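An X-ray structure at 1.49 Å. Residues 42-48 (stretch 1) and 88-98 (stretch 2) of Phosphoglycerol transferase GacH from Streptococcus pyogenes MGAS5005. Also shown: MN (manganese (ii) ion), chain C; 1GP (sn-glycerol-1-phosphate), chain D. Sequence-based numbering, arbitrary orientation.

Stretch 1 (42-48) IYLLSES
Stretch 2 88-98: GTANMEFQTLT

Stretch 1 enters as a β-strand already under way at Ile-42 and running through Leu-45, with phi between -121° and -81° and psi between 96° and 117°; Ser-46 follows at -97/100, and Glu-47 (-51/124) and Ser-48 (62/19) lie in the loop beyond. Stretch 2 is a helix from Thr-89 to Thr-98, preceded by Gly-88 at the N-cap position; Thr-89 is at -40/-57, and the rest of the helix has phi from -91° to -54° and psi from -51° to -23°. Strand and helix run nearly antiparallel, at 161°, with axes 10.2 Å apart at closest approach. The register pairs CA atoms of Tyr-43 with Thr-96 (8.1 Å), Leu-45 with Glu-93 (7.4 Å) and Glu-47 with Thr-89 (7.4 Å), so the end of stretch 1 meets the helix start. No hydrogen bond crosses between the stretches.

Gly-88 has phi/psi 106/11, where a CB would jam against the preceding carbonyl oxygen and crowd Met-92 CE. Its O accepts from Asn-91 N (2.9 Å) and weakly from Met-92 N (3.4 Å), opening the helix; Glu-93 N to Thr-89 O (2.9 Å) continues the ladder.

Strand alternation points Tyr-43 and Leu-45 toward the helix, while Ile-42 and Leu-44 are out of its reach. Tyr-43 (chi1 m, chi2 18°) places CE2 3.4 Å from Thr-96 O, which lies at the ring edge, where the partly positive C-H groups suit a carbonyl oxygen. Its CD2 also lies 4.2 Å from Leu-97 CD2, an apolar contact made with Leu-97 in the m,t rotamer. Thr-96 (chi1 p) turns its OG1 back to Glu-93 O (2.8 Å), satisfying the hydroxyl within the helix.

Leu-45 (t,t) fills the middle of the interface. Its CD1 sits 3.5 Å from Thr-89 CG2 and 4.1 Å from Glu-93 CB, using the methyl of one polar residue and the aliphatic base of another. Glu-93 (t,t, chi3 -33°) has its carboxylate satisfied elsewhere in the structure.

The polar junction is built around manganese. Glu-47 (t,p, chi3 -117°) chelates MN through OE1 (2.2 Å) and OE2 (2.3 Å), while Thr-89 (chi1 m) binds MN through OG1 at 2.0 Å. Glu-47 OE2 and Thr-89 OG1 are 3.1 Å apart because they share the metal, not a hydrogen bond. Ser-48 OG (chi1 m) donates to Glu-47 OE1 (2.7 Å), steadying the carboxylate. The glycerol phosphate adds O2P to MN at 2.3 Å, and its O3P accepts from Gly-88 N (2.9 Å) and Thr-89 N (3.3 Å). Thr-89 OG1 lies 2.8 Å from 1GP P, too close for an ordinary non-bonded contact.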

# COMPACT_ATOMS: atom_id res chain seq x y z
N ILE A 42 -3.19 9.72 -2.96
CA ILE A 42 -2.49 9.62 -1.69
C ILE A 42 -2.40 8.14 -1.32
O ILE A 42 -3.43 7.49 -1.14
CB ILE A 42 -3.21 10.39 -0.58
CG1 ILE A 42 -3.30 11.88 -0.92
CG2 ILE A 42 -2.49 10.18 0.75
CD1 ILE A 42 -4.37 12.64 -0.13
N TYR A 43 -1.19 7.61 -1.24
CA TYR A 43 -0.96 6.26 -0.73
C TYR A 43 -0.62 6.40 0.74
O TYR A 43 0.39 7.02 1.08
CB TYR A 43 0.17 5.54 -1.48
CG TYR A 43 -0.22 4.90 -2.79
CD1 TYR A 43 -1.37 5.26 -3.46
CD2 TYR A 43 0.60 3.94 -3.37
CE1 TYR A 43 -1.71 4.68 -4.68
CE2 TYR A 43 0.27 3.35 -4.58
CZ TYR A 43 -0.88 3.71 -5.23
OH TYR A 43 -1.21 3.12 -6.43
N LEU A 44 -1.48 5.88 1.60
CA LEU A 44 -1.42 6.13 3.05
C LEU A 44 -1.18 4.78 3.72
O LEU A 44 -2.11 4.00 3.93
CB LEU A 44 -2.72 6.75 3.51
CG LEU A 44 -2.74 7.54 4.82
CD1 LEU A 44 -2.21 6.69 5.96
CD2 LEU A 44 -1.96 8.82 4.71
N LEU A 45 0.09 4.49 4.01
CA LEU A 45 0.48 3.31 4.78
C LEU A 45 0.27 3.66 6.24
O LEU A 45 0.97 4.51 6.79
CB LEU A 45 1.92 2.96 4.47
CG LEU A 45 2.47 1.65 5.05
CD1 LEU A 45 3.82 1.28 4.44
CD2 LEU A 45 2.58 1.71 6.59
N SER A 46 -0.71 3.02 6.87
CA SER A 46 -1.09 3.28 8.25
C SER A 46 -0.40 2.20 9.10
O SER A 46 -0.84 1.05 9.15
CB SER A 46 -2.61 3.23 8.39
OG SER A 46 -3.02 3.56 9.71
N GLU A 47 0.71 2.58 9.72
CA GLU A 47 1.60 1.65 10.39
C GLU A 47 0.84 0.76 11.36
O GLU A 47 0.16 1.23 12.26
CB GLU A 47 2.65 2.47 11.14
CG GLU A 47 3.62 1.66 12.02
CD GLU A 47 4.32 0.57 11.24
OE1 GLU A 47 4.11 -0.61 11.58
OE2 GLU A 47 5.08 0.89 10.31
N SER A 48 0.99 -0.54 11.17
CA SER A 48 0.49 -1.57 12.07
C SER A 48 -1.02 -1.57 12.22
O SER A 48 -1.53 -2.16 13.18
CB SER A 48 1.17 -1.47 13.45
OG SER A 48 2.53 -1.80 13.37
N GLY A 88 8.17 -5.02 8.46
CA GLY A 88 8.20 -5.18 7.02
C GLY A 88 7.63 -4.03 6.23
O GLY A 88 7.44 -4.16 5.02
N THR A 89 7.36 -2.90 6.88
CA THR A 89 6.75 -1.73 6.28
C THR A 89 7.25 -1.43 4.88
O THR A 89 6.46 -1.33 3.92
CB THR A 89 7.09 -0.55 7.22
OG1 THR A 89 6.87 -0.98 8.57
CG2 THR A 89 6.27 0.67 6.90
N ALA A 90 8.56 -1.24 4.74
CA ALA A 90 9.11 -0.79 3.47
C ALA A 90 8.91 -1.80 2.34
O ALA A 90 8.89 -1.41 1.16
CB ALA A 90 10.59 -0.47 3.66
N ASN A 91 8.73 -3.09 2.68
CA ASN A 91 8.48 -4.08 1.63
C ASN A 91 7.07 -3.96 1.09
O ASN A 91 6.86 -4.08 -0.12
CB ASN A 91 8.75 -5.49 2.16
CG ASN A 91 10.21 -5.72 2.42
OD1 ASN A 91 11.06 -5.13 1.75
ND2 ASN A 91 10.52 -6.55 3.40
N MET A 92 6.09 -3.70 1.96
CA MET A 92 4.74 -3.42 1.46
C MET A 92 4.73 -2.12 0.66
O MET A 92 4.13 -2.03 -0.41
CB MET A 92 3.75 -3.39 2.61
CG MET A 92 3.06 -4.75 2.87
SD MET A 92 4.15 -6.15 3.16
CE MET A 92 4.78 -5.76 4.79
N GLU A 93 5.45 -1.12 1.16
CA GLU A 93 5.56 0.17 0.49
C GLU A 93 6.08 0.01 -0.93
O GLU A 93 5.48 0.53 -1.89
CB GLU A 93 6.50 1.03 1.32
CG GLU A 93 6.56 2.51 0.94
CD GLU A 93 7.66 3.19 1.73
OE1 GLU A 93 7.90 2.77 2.88
OE2 GLU A 93 8.32 4.10 1.18
N PHE A 94 7.20 -0.70 -1.10
CA PHE A 94 7.76 -0.95 -2.43
C PHE A 94 6.73 -1.57 -3.36
O PHE A 94 6.62 -1.19 -4.53
CB PHE A 94 8.96 -1.90 -2.28
CG PHE A 94 9.51 -2.42 -3.59
CD1 PHE A 94 8.94 -3.53 -4.22
CD2 PHE A 94 10.61 -1.83 -4.18
CE1 PHE A 94 9.45 -4.04 -5.42
CE2 PHE A 94 11.15 -2.34 -5.38
CZ PHE A 94 10.55 -3.43 -6.01
N GLN A 95 5.98 -2.54 -2.85
CA GLN A 95 5.00 -3.23 -3.68
C GLN A 95 3.87 -2.30 -4.10
O GLN A 95 3.38 -2.38 -5.25
CB GLN A 95 4.47 -4.45 -2.93
CG GLN A 95 5.52 -5.52 -2.70
CD GLN A 95 4.99 -6.66 -1.92
OE1 GLN A 95 4.39 -7.57 -2.47
NE2 GLN A 95 5.18 -6.61 -0.60
N THR A 96 3.44 -1.39 -3.22
CA THR A 96 2.40 -0.46 -3.65
C THR A 96 2.90 0.42 -4.79
O THR A 96 2.15 0.71 -5.74
CB THR A 96 1.88 0.41 -2.50
OG1 THR A 96 2.86 1.41 -2.12
CG2 THR A 96 1.49 -0.43 -1.29
N LEU A 97 4.14 0.87 -4.72
CA LEU A 97 4.62 1.82 -5.71
C LEU A 97 4.92 1.16 -7.05
O LEU A 97 4.56 1.71 -8.10
CB LEU A 97 5.87 2.52 -5.20
CG LEU A 97 5.71 3.42 -3.97
CD1 LEU A 97 7.06 3.97 -3.60
CD2 LEU A 97 4.71 4.55 -4.24
N THR A 98 5.58 0.00 -7.04
CA THR A 98 5.99 -0.66 -8.27
C THR A 98 4.96 -1.64 -8.81
O THR A 98 4.94 -1.91 -10.02
CB THR A 98 7.29 -1.45 -8.05
OG1 THR A 98 7.06 -2.52 -7.13
CG2 THR A 98 8.42 -0.56 -7.54
MN MN C . 5.29 -1.34 9.83
C3 1GP D . 10.32 3.32 10.53
O3 1GP D . 8.85 2.60 8.72
C2 1GP D . 9.83 2.16 9.69
O2 1GP D . 11.11 4.24 9.79
C1 1GP D . 9.23 1.07 10.56
O1P 1GP D . 9.06 -0.13 9.81
O2P 1GP D . 7.19 -1.57 11.04
O3P 1GP D . 9.16 -2.60 9.62
O4P 1GP D . 9.60 -1.50 11.87
P 1GP D . 8.69 -1.50 10.60